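Local atomic coordinates of DUF5636 domain-containing protein (Legionella pneumophila subsp. pneumophila str. Philadelphia 1, PDB entry 4RD8), a protein that is of unknown function, a strand-free helical protein of the DUF5636 family from the bacterium Legionella pneumophila. Residues Arg15-Leu21 / Asp169-Tyr175; Val110-Leu116 / Tyr162-Gly166; His131-Trp135 / Trp180-Asp185. The protein carries 3 engineered substitutions. All blocks are in the same frame, centred on the assembly; numbering follows the deposited sequence. Where two conformers were deposited one is given.

Contact 1. Residues Arg15-Leu21 / Asp169-Tyr175; sequences RALQGEL and DSSNPNY
Tyr175 swings its ring out with CG anti to the backbone N (chi1 -164°), and this lays one face of the ring on Arg15. The Arg15 chain runs extended from CG to NE. Its CB sits over the ring centre, 3.6 Å from the centroid of Tyr175, in a CH-pi contact. Farther out, CD packs on the same ring near CE1 and CZ. The guanidinium then reaches past the ring, its plane steeply inclined to it. NH1 of Arg15 donates to OH of Tyr175 at 3.1 Å, with the hydroxyl tilted from the guanidinium plane.

With CG anti to the backbone N (chi1 -171°), the Asn172 side chain points its ND2 at Leu17 O and donates to it at 2.8 Å, from above the carbonyl plane. The amide is gripped at both ends, since OD1 accepts from N and ND2 of Asn174. The backbone N of Asn172 adds a nearly straight bond to Ala16 O, 3.0 Å long.

Farther along, Gln18 N donates to Asp169 O at 2.8 Å. The Gln18 amide lies against CD of Pro173, and its NE2 is hydrogen-bonded to Gln168 O. Asp169 OD2 accepts a weak bond from Glu20 N, 3.1 Å long. A water donates to Asp169 OD2 and Glu20 OE2, bridging two like charges and probably easing their repulsion. Glu20 OE1 is hydrogen-bonded to Asn24 ND2. CB of Asp169 meanwhile packs against CG and CD1 of Leu21. Leu17 and Leu21 continue onto Phe27 of helix 25-38.

The N-terminal segment is thus tied by main-chain and side-chain bonds to the loop between helices 157-162 and 179-184. Asn172 forms an Asx turn through the bond from Asn174 N to OD1, within a type I beta turn from Asn172 to Tyr175.

Contact 2. Residues Val110-Leu116 / Tyr162-Gly166; sequences VSSGFML and YKKLG
Tyr162 meets the segment 110-116 with both its hydroxyl and its ring. OH donates to Phe114 O at 2.6 Å, approaching 25° out of the carbonyl plane. A water donates to the same hydroxyl and accepts from Leu116 N, 2.9 Å away. Together the two bonds hold the hydroxyl in place and fix its direction; Val110 and Met115 pack against the ring itself.

Val110 CG1 lies over one face of the Tyr162 ring, offset toward the rim, 4.0 Å from its centroid. The methyl CE of Met115, a selenomethionine, approaches CE1 of Tyr162 to 3.6 Å. The Met115 chain bends at chi2 and chi3 (61° and 54°) to bring that methyl to the ring.

Lys163 runs its extended chain alongside the end of the other helix. CB, CG and CD pass Ser111 O, and CE rests 3.6 Å from Gly113 CA. Its ammonium forms a salt bridge with Asp159. On the backbone side, Ser111 CA makes a CA-H...O contact of 3.4 Å with Lys163 O.

The backbone turn behind these contacts is a Schellman motif. Gly113 has positive phi, and its N bonds to Val110 O. Gly113 also has a backbone bond with Arg89, and Met115 has one with Leu93.

The contact joins the C-terminal end of helix 103-111 to the end of helix 157-162. Trp135 of helix 130-144 and Trp180 of helix 179-184 pack on Tyr162.

Contact 3. Residues His131-Trp135 / Trp180-Asp185; sequences HAIQW and WDVLID
Ile184, His131 and Trp135 have the most surface buried here. CG1 of Ile184 lies between its backbone N and carbonyl carbon (chi1 60°), and CD1 extends to NE1 of Trp135 at 3.4 Å, meeting the indole at its edge. CD1 also lies over one face of Trp180. CB of Ile184 packs on the Gln134 amide.

His131 receives the edge of Trp180 on one face, a T-shaped pair with planes at 68°. CZ2 of Trp180 is 3.8 Å from CD2 of His131. The ring edge of His131 is well supplied with polar partners. ND1 donates to Gln134 OE1 at 2.7 Å, nearly straight and in the ring plane, which would hold the imidazole's rotation. NE2 of His131 is 2.8 Å from a water that also makes a weak bond to Asp185 OD2. The Gln134 NE2 donates to Ile184 O at 3.0 Å and is also bonded to Ser192 O.

Asp185 OD2 accepts from Trp180 NE1, and OD1 forms a salt bridge with Arg122 NH2. The two helix segments cross at 70° with their axes 12.1 Å apart, so side chains bridge them. Helices 25-38, 157-162 and 195-204 pack around this buried contact.

Overall arrangement
Contact 2 and contact 3 have centres about 11 Å apart. Contact 1 lies farther out, its centre about 16 Å from that of contact 2 and 17 Å from that of contact 3. The segments of contact 2 fall inside the loop closed by contact 1, while those of contact 3 alternate with both others. Contact 3 is the innermost, its centre about 5 Å from the centre of the chain. Tyr162, Leu165 and Met115 of contact 2 pack on Trp135 of contact 3. Ser170 OG of contact 1 probably bonds to Lys164 O of contact 2. Together they join the N-terminal segment to helices 103-111, 130-144, 157-162 and 179-184 in a fold of helices and loops without strands.

Contact 1. Residues Arg15-Leu21 / Asp169-Tyr175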
loop_
_atom_site.group_PDB
_atom_site.type_symbol
_atom_site.label_atom_id
_atom_site.label_comp_id
_atom_site.label_asym_id
_atom_site.label_seq_id
_atom_site.Cartn_x
_atom_site.Cartn_y
_atom_site.Cartn_z
ATOM N N ARG A 15 13.842 0.489 -15.503
ATOM C CA ARG A 15 13.574 -0.588 -16.458
ATOM C C ARG A 15 12.087 -0.699 -16.776
ATOM O O ARG A 15 11.716 -1.137 -17.863
ATOM C CB ARG A 15 14.067 -1.932 -15.926
ATOM C CG ARG A 15 15.575 -2.030 -15.716
ATOM C CD ARG A 15 15.914 -3.409 -15.173
ATOM N NE ARG A 15 17.207 -3.464 -14.498
ATOM C CZ ARG A 15 17.553 -4.414 -13.635
ATOM N NH1 ARG A 15 16.700 -5.388 -13.344
ATOM N NH2 ARG A 15 18.746 -4.387 -13.062
ATOM N N ALA A 16 11.246 -0.314 -15.817
ATOM C CA ALA A 16 9.793 -0.421 -15.979
ATOM C C ALA A 16 9.186 0.828 -16.596
ATOM O O ALA A 16 7.971 0.897 -16.794
ATOM C CB ALA A 16 9.124 -0.704 -14.634
ATOM N N LEU A 17 10.018 1.821 -16.894
ATOM C CA LEU A 17 9.507 3.119 -17.336
ATOM C C LEU A 17 9.793 3.412 -18.807
ATOM O O LEU A 17 10.803 2.966 -19.365
ATOM C CB LEU A 17 10.074 4.252 -16.473
ATOM C CG LEU A 17 9.823 4.138 -14.965
ATOM C CD1 LEU A 17 10.407 5.336 -14.214
ATOM C CD2 LEU A 17 8.332 3.992 -14.639
ATOM N N GLN A 18 8.892 4.171 -19.424
ATOM C CA GLN A 18 9.093 4.672 -20.780
ATOM C C GLN A 18 8.476 6.061 -20.876
ATOM O O GLN A 18 7.955 6.576 -19.876
ATOM C CB GLN A 18 8.454 3.728 -21.803
ATOM C CG GLN A 18 6.971 3.465 -21.571
ATOM C CD GLN A 18 6.399 2.442 -22.534
ATOM O OE1 GLN A 18 7.027 2.103 -23.537
ATOM N NE2 GLN A 18 5.205 1.940 -22.230
ATOM N N GLY A 19 8.532 6.657 -22.066
ATOM C CA GLY A 19 7.896 7.942 -22.315
ATOM C C GLY A 19 8.308 9.067 -21.372
ATOM O O GLY A 19 9.497 9.254 -21.104
ATOM N N GLU A 20 7.329 9.820 -20.877
ATOM C CA GLU A 20 7.599 10.956 -19.996
ATOM C C GLU A 20 8.116 10.525 -18.622
ATOM O O GLU A 20 8.969 11.203 -18.038
ATOM C CB GLU A 20 6.343 11.831 -19.844
ATOM C CG GLU A 20 6.527 13.121 -19.026
ATOM C CD GLU A 20 6.409 12.912 -17.515
ATOM O OE1 GLU A 20 7.022 13.698 -16.757
ATOM O OE2 GLU A 20 5.703 11.977 -17.080
ATOM N N LEU A 21 7.592 9.418 -18.096
ATOM C CA LEU A 21 7.978 8.990 -16.756
ATOM C C LEU A 21 9.453 8.608 -16.710
ATOM O O LEU A 21 10.127 8.847 -15.708
ATOM C CB LEU A 21 7.099 7.845 -16.242
ATOM C CG LEU A 21 5.684 8.222 -15.788
ATOM C CD1 LEU A 21 4.966 7.003 -15.208
ATOM C CD2 LEU A 21 5.716 9.383 -14.782
ATOM N N ASP A 169 3.124 4.715 -19.238
ATOM C CA ASP A 169 4.553 5.028 -19.142
ATOM C C ASP A 169 5.249 4.264 -18.024
ATOM O O ASP A 169 6.478 4.193 -17.993
ATOM C CB ASP A 169 4.776 6.526 -18.896
ATOM C CG ASP A 169 4.597 7.365 -20.137
ATOM O OD1 ASP A 169 4.490 6.803 -21.248
ATOM O OD2 ASP A 169 4.588 8.607 -19.995
ATOM N N SER A 170 4.477 3.702 -17.098
ATOM C CA SER A 170 5.079 2.888 -16.039
ATOM C C SER A 170 4.899 1.386 -16.290
ATOM O O SER A 170 5.002 0.570 -15.367
ATOM C CB SER A 170 4.557 3.295 -14.651
ATOM O OG SER A 170 3.173 3.050 -14.538
ATOM N N SER A 171 4.636 1.031 -17.548
ATOM C CA SER A 171 4.543 -0.366 -17.976
ATOM C C SER A 171 5.361 -0.617 -19.238
ATOM O O SER A 171 4.824 -1.081 -20.237
ATOM C CB SER A 171 3.076 -0.770 -18.209
ATOM O OG SER A 171 2.375 -0.849 -16.971
ATOM N N ASN A 172 6.659 -0.302 -19.184
ATOM C CA ASN A 172 7.590 -0.564 -20.281
ATOM C C ASN A 172 7.504 -2.033 -20.703
ATOM O O ASN A 172 7.744 -2.923 -19.889
ATOM C CB ASN A 172 9.017 -0.236 -19.815
ATOM C CG ASN A 172 10.029 -0.254 -20.936
ATOM O OD1 ASN A 172 9.956 -1.078 -21.851
ATOM N ND2 ASN A 172 10.997 0.657 -20.866
ATOM N N PRO A 173 7.132 -2.295 -21.968
ATOM C CA PRO A 173 6.876 -3.672 -22.407
ATOM C C PRO A 173 8.135 -4.505 -22.620
ATOM O O PRO A 173 8.027 -5.694 -22.939
ATOM C CB PRO A 173 6.163 -3.482 -23.747
ATOM C CG PRO A 173 6.713 -2.176 -24.271
ATOM C CD PRO A 173 6.845 -1.316 -23.034
ATOM N N ASN A 174 9.307 -3.895 -22.476
ATOM C CA ASN A 174 10.557 -4.628 -22.651
ATOM C C ASN A 174 10.971 -5.376 -21.391
ATOM O O ASN A 174 11.868 -6.215 -21.421
ATOM C CB ASN A 174 11.677 -3.688 -23.094
ATOM C CG ASN A 174 11.393 -3.045 -24.430
ATOM O OD1 ASN A 174 11.548 -3.668 -25.476
ATOM N ND2 ASN A 174 10.962 -1.791 -24.401
ATOM N N TYR A 175 10.287 -5.062 -20.299
ATOM C CA TYR A 175 10.611 -5.560 -18.973
ATOM C C TYR A 175 9.386 -6.312 -18.469
ATOM O O TYR A 175 8.264 -5.844 -18.629
ATOM C CB TYR A 175 10.912 -4.368 -18.056
ATOM C CG TYR A 175 11.634 -4.712 -16.773
ATOM C CD1 TYR A 175 12.797 -5.461 -16.792
ATOM C CD2 TYR A 175 11.165 -4.256 -15.548
ATOM C CE1 TYR A 175 13.460 -5.771 -15.623
ATOM C CE2 TYR A 175 11.829 -4.561 -14.372
ATOM C CZ TYR A 175 12.973 -5.315 -14.419
ATOM O OH TYR A 175 13.639 -5.622 -13.257
HETATM O O HOH W 1 3.677 10.239 -18.079
#

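Contact 2. Residues Val110-Leu116 / Tyr162-Gly166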
loop_
_atom_site.group_PDB
_atom_site.type_symbol
_atom_site.label_atom_id
_atom_site.label_comp_id
_atom_site.label_asym_id
_atom_site.label_seq_id
_atom_site.Cartn_x
_atom_site.Cartn_y
_atom_site.Cartn_z
ATOM N N VAL A 110 -6.673 2.832 -10.897
ATOM C CA VAL A 110 -5.459 3.278 -10.195
ATOM C C VAL A 110 -5.080 4.674 -10.695
ATOM O O VAL A 110 -4.809 5.589 -9.905
ATOM C CB VAL A 110 -4.275 2.296 -10.418
ATOM C CG1 VAL A 110 -2.940 2.922 -9.935
ATOM C CG2 VAL A 110 -4.537 0.988 -9.680
ATOM N N SER A 111 -5.076 4.832 -12.015
ATOM C CA SER A 111 -4.703 6.111 -12.615
ATOM C C SER A 111 -5.674 7.214 -12.227
ATOM O O SER A 111 -5.352 8.397 -12.349
ATOM C CB SER A 111 -4.634 6.015 -14.141
ATOM O OG SER A 111 -5.932 6.067 -14.714
ATOM N N SER A 112 -6.861 6.827 -11.773
ATOM C CA SER A 112 -7.880 7.786 -11.379
ATOM C C SER A 112 -7.856 8.085 -9.885
ATOM O O SER A 112 -8.641 8.908 -9.414
ATOM C CB SER A 112 -9.279 7.292 -11.778
ATOM O OG SER A 112 -9.324 7.023 -13.177
ATOM N N GLY A 113 -6.969 7.417 -9.143
ATOM C CA GLY A 113 -6.810 7.700 -7.723
ATOM C C GLY A 113 -7.541 6.789 -6.744
ATOM O O GLY A 113 -7.540 7.047 -5.539
ATOM N N PHE A 114 -8.170 5.729 -7.246
ATOM C CA PHE A 114 -8.880 4.793 -6.377
ATOM C C PHE A 114 -7.977 3.686 -5.846
ATOM O O PHE A 114 -7.173 3.114 -6.594
ATOM C CB PHE A 114 -10.052 4.137 -7.130
ATOM C CG PHE A 114 -11.150 5.091 -7.492
ATOM C CD1 PHE A 114 -12.175 5.366 -6.596
ATOM C CD2 PHE A 114 -11.158 5.723 -8.729
ATOM C CE1 PHE A 114 -13.198 6.241 -6.926
ATOM C CE2 PHE A 114 -12.177 6.614 -9.059
ATOM C CZ PHE A 114 -13.203 6.871 -8.152
HETATM N N MSE A 115 -8.127 3.380 -4.555
HETATM C CA MSE A 115 -7.546 2.171 -3.970
HETATM C C MSE A 115 -8.569 1.054 -4.087
HETATM O O MSE A 115 -9.761 1.277 -3.887
HETATM C CB MSE A 115 -7.213 2.400 -2.486
HETATM C CG MSE A 115 -6.727 1.133 -1.752
HETATM SE SE MSE A 115 -5.106 0.380 -2.481
HETATM C CE MSE A 115 -4.002 1.962 -2.415
ATOM N N LEU A 116 -8.109 -0.148 -4.428
ATOM C CA LEU A 116 -8.999 -1.293 -4.514
ATOM C C LEU A 116 -8.539 -2.430 -3.617
ATOM O O LEU A 116 -7.375 -2.479 -3.215
ATOM C CB LEU A 116 -9.040 -1.791 -5.961
ATOM C CG LEU A 116 -9.603 -0.770 -6.955
ATOM C CD1 LEU A 116 -8.483 -0.034 -7.638
ATOM C CD2 LEU A 116 -10.488 -1.472 -7.974
ATOM N N TYR A 162 1.151 7.401 -6.925
ATOM C CA TYR A 162 0.199 6.306 -7.145
ATOM C C TYR A 162 -0.476 6.328 -8.515
ATOM O O TYR A 162 -0.476 5.330 -9.226
ATOM C CB TYR A 162 -0.859 6.324 -6.049
ATOM C CG TYR A 162 -1.883 5.203 -6.117
ATOM C CD1 TYR A 162 -1.602 3.947 -5.589
ATOM C CD2 TYR A 162 -3.132 5.415 -6.658
ATOM C CE1 TYR A 162 -2.554 2.926 -5.613
ATOM C CE2 TYR A 162 -4.093 4.396 -6.698
ATOM C CZ TYR A 162 -3.788 3.152 -6.169
ATOM O OH TYR A 162 -4.750 2.156 -6.204
ATOM N N LYS A 163 -1.054 7.460 -8.898
ATOM C CA LYS A 163 -1.765 7.529 -10.178
ATOM C C LYS A 163 -0.871 7.214 -11.348
ATOM O O LYS A 163 -1.324 6.643 -12.336
ATOM C CB LYS A 163 -2.430 8.898 -10.392
ATOM C CG LYS A 163 -3.579 9.196 -9.425
ATOM C CD LYS A 163 -4.216 10.546 -9.775
ATOM C CE LYS A 163 -5.428 10.847 -8.929
ATOM N NZ LYS A 163 -5.985 12.185 -9.300
ATOM N N LYS A 164 0.402 7.574 -11.239
ATOM C CA LYS A 164 1.317 7.358 -12.345
ATOM C C LYS A 164 1.643 5.891 -12.522
ATOM O O LYS A 164 2.082 5.488 -13.599
ATOM C CB LYS A 164 2.579 8.232 -12.202
ATOM C CG LYS A 164 2.218 9.714 -12.090
ATOM C CD LYS A 164 3.405 10.667 -12.233
ATOM C CE LYS A 164 2.938 12.115 -12.085
ATOM N NZ LYS A 164 4.021 13.128 -12.305
ATOM N N LEU A 165 1.390 5.093 -11.488
ATOM C CA LEU A 165 1.579 3.645 -11.571
ATOM C C LEU A 165 0.548 2.997 -12.486
ATOM O O LEU A 165 0.728 1.862 -12.935
ATOM C CB LEU A 165 1.537 2.988 -10.185
ATOM C CG LEU A 165 2.612 3.449 -9.203
ATOM C CD1 LEU A 165 2.435 2.733 -7.848
ATOM C CD2 LEU A 165 4.015 3.199 -9.772
ATOM N N GLY A 166 -0.526 3.725 -12.782
ATOM C CA GLY A 166 -1.534 3.245 -13.708
ATOM C C GLY A 166 -1.383 3.813 -15.110
ATOM O O GLY A 166 -2.177 3.519 -16.000
HETATM O O HOH W 2 -5.684 -0.476 -5.902
#

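Contact 3. Residues His131-Trp135 / Trp180-Asp185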
loop_
_atom_site.group_PDB
_atom_site.type_symbol
_atom_site.label_atom_id
_atom_site.label_comp_id
_atom_site.label_asym_id
_atom_site.label_seq_id
_atom_site.Cartn_x
_atom_site.Cartn_y
_atom_site.Cartn_z
ATOM N N HIS A 131 -2.296 -4.217 -0.283
ATOM C CA HIS A 131 -1.814 -3.070 -1.052
ATOM C C HIS A 131 -2.226 -1.765 -0.376
ATOM O O HIS A 131 -1.448 -0.810 -0.326
ATOM C CB HIS A 131 -2.323 -3.108 -2.499
ATOM C CG HIS A 131 -1.702 -4.178 -3.335
ATOM N ND1 HIS A 131 -0.349 -4.471 -3.300
ATOM C CD2 HIS A 131 -2.243 -5.017 -4.255
ATOM C CE1 HIS A 131 -0.093 -5.448 -4.157
ATOM N NE2 HIS A 131 -1.221 -5.798 -4.741
ATOM N N ALA A 132 -3.447 -1.721 0.155
ATOM C CA ALA A 132 -3.889 -0.550 0.907
ATOM C C ALA A 132 -2.964 -0.303 2.088
ATOM O O ALA A 132 -2.601 0.840 2.373
ATOM C CB ALA A 132 -5.332 -0.730 1.385
ATOM N N ILE A 133 -2.582 -1.380 2.770
ATOM C CA ILE A 133 -1.657 -1.273 3.897
ATOM C C ILE A 133 -0.257 -0.802 3.474
ATOM O O ILE A 133 0.343 0.030 4.162
ATOM C CB ILE A 133 -1.594 -2.583 4.718
ATOM C CG1 ILE A 133 -2.937 -2.813 5.417
ATOM C CG2 ILE A 133 -0.491 -2.512 5.756
ATOM C CD1 ILE A 133 -3.057 -4.160 6.106
ATOM N N GLN A 134 0.260 -1.313 2.354
ATOM C CA GLN A 134 1.542 -0.825 1.828
ATOM C C GLN A 134 1.516 0.684 1.675
ATOM O O GLN A 134 2.435 1.378 2.119
ATOM C CB GLN A 134 1.877 -1.467 0.476
ATOM C CG GLN A 134 2.395 -2.888 0.594
ATOM C CD GLN A 134 2.315 -3.630 -0.727
ATOM O OE1 GLN A 134 1.352 -3.460 -1.482
ATOM N NE2 GLN A 134 3.320 -4.448 -1.015
ATOM N N TRP A 135 0.454 1.184 1.055
ATOM C CA TRP A 135 0.316 2.619 0.876
ATOM C C TRP A 135 0.191 3.370 2.195
ATOM O O TRP A 135 0.802 4.424 2.362
ATOM C CB TRP A 135 -0.782 2.955 -0.159
ATOM C CG TRP A 135 -0.205 2.718 -1.513
ATOM C CD1 TRP A 135 -0.341 1.602 -2.286
ATOM C CD2 TRP A 135 0.712 3.584 -2.203
ATOM N NE1 TRP A 135 0.405 1.739 -3.439
ATOM C CE2 TRP A 135 1.064 2.937 -3.405
ATOM C CE3 TRP A 135 1.256 4.840 -1.920
ATOM C CZ2 TRP A 135 1.930 3.523 -4.339
ATOM C CZ3 TRP A 135 2.118 5.417 -2.845
ATOM C CH2 TRP A 135 2.449 4.753 -4.040
ATOM N N TRP A 180 4.355 -0.701 -10.855
ATOM C CA TRP A 180 3.482 -1.215 -9.801
ATOM C C TRP A 180 4.086 -2.496 -9.218
ATOM O O TRP A 180 4.269 -2.599 -8.007
ATOM C CB TRP A 180 2.089 -1.477 -10.364
ATOM C CG TRP A 180 1.166 -2.242 -9.454
ATOM C CD1 TRP A 180 1.129 -3.600 -9.266
ATOM C CD2 TRP A 180 0.112 -1.698 -8.652
ATOM N NE1 TRP A 180 0.136 -3.924 -8.377
ATOM C CE2 TRP A 180 -0.507 -2.777 -7.985
ATOM C CE3 TRP A 180 -0.359 -0.400 -8.425
ATOM C CZ2 TRP A 180 -1.581 -2.599 -7.104
ATOM C CZ3 TRP A 180 -1.425 -0.222 -7.554
ATOM C CH2 TRP A 180 -2.024 -1.317 -6.904
ATOM N N ASP A 181 4.399 -3.460 -10.080
ATOM C CA ASP A 181 5.060 -4.697 -9.650
ATOM C C ASP A 181 6.346 -4.463 -8.845
ATOM O O ASP A 181 6.547 -5.058 -7.783
ATOM C CB ASP A 181 5.427 -5.558 -10.859
ATOM C CG ASP A 181 4.217 -6.104 -11.599
ATOM O OD1 ASP A 181 3.091 -6.078 -11.048
ATOM O OD2 ASP A 181 4.407 -6.592 -12.738
ATOM N N VAL A 182 7.234 -3.626 -9.374
ATOM C CA VAL A 182 8.562 -3.441 -8.778
ATOM C C VAL A 182 8.479 -2.837 -7.381
ATOM O O VAL A 182 9.315 -3.131 -6.500
ATOM C CB VAL A 182 9.469 -2.584 -9.696
ATOM C CG1 VAL A 182 10.748 -2.193 -8.996
ATOM C CG2 VAL A 182 9.796 -3.357 -10.964
ATOM N N LEU A 183 7.458 -2.013 -7.164
ATOM C CA LEU A 183 7.299 -1.331 -5.887
ATOM C C LEU A 183 6.528 -2.144 -4.858
ATOM O O LEU A 183 6.982 -2.290 -3.728
ATOM C CB LEU A 183 6.613 0.023 -6.071
ATOM C CG LEU A 183 7.460 1.041 -6.837
ATOM C CD1 LEU A 183 6.784 2.402 -6.795
ATOM C CD2 LEU A 183 8.880 1.106 -6.276
ATOM N N ILE A 184 5.374 -2.676 -5.248
ATOM C CA ILE A 184 4.447 -3.223 -4.264
ATOM C C ILE A 184 3.827 -4.551 -4.658
ATOM O O ILE A 184 2.934 -5.041 -3.974
ATOM C CB ILE A 184 3.306 -2.223 -3.954
ATOM C CG1 ILE A 184 2.525 -1.912 -5.240
ATOM C CG2 ILE A 184 3.856 -0.953 -3.276
ATOM C CD1 ILE A 184 1.292 -1.080 -5.035
ATOM N N ASP A 185 4.270 -5.139 -5.767
ATOM C CA ASP A 185 3.720 -6.435 -6.172
ATOM C C ASP A 185 4.837 -7.375 -6.648
ATOM O O ASP A 185 4.653 -8.152 -7.588
ATOM C CB ASP A 185 2.652 -6.245 -7.261
ATOM C CG ASP A 185 1.412 -7.085 -7.031
ATOM O OD1 ASP A 185 1.352 -7.815 -6.026
ATOM O OD2 ASP A 185 0.476 -7.003 -7.860
HETATM O O HOH W 3 -2.551 -7.574 -6.367
#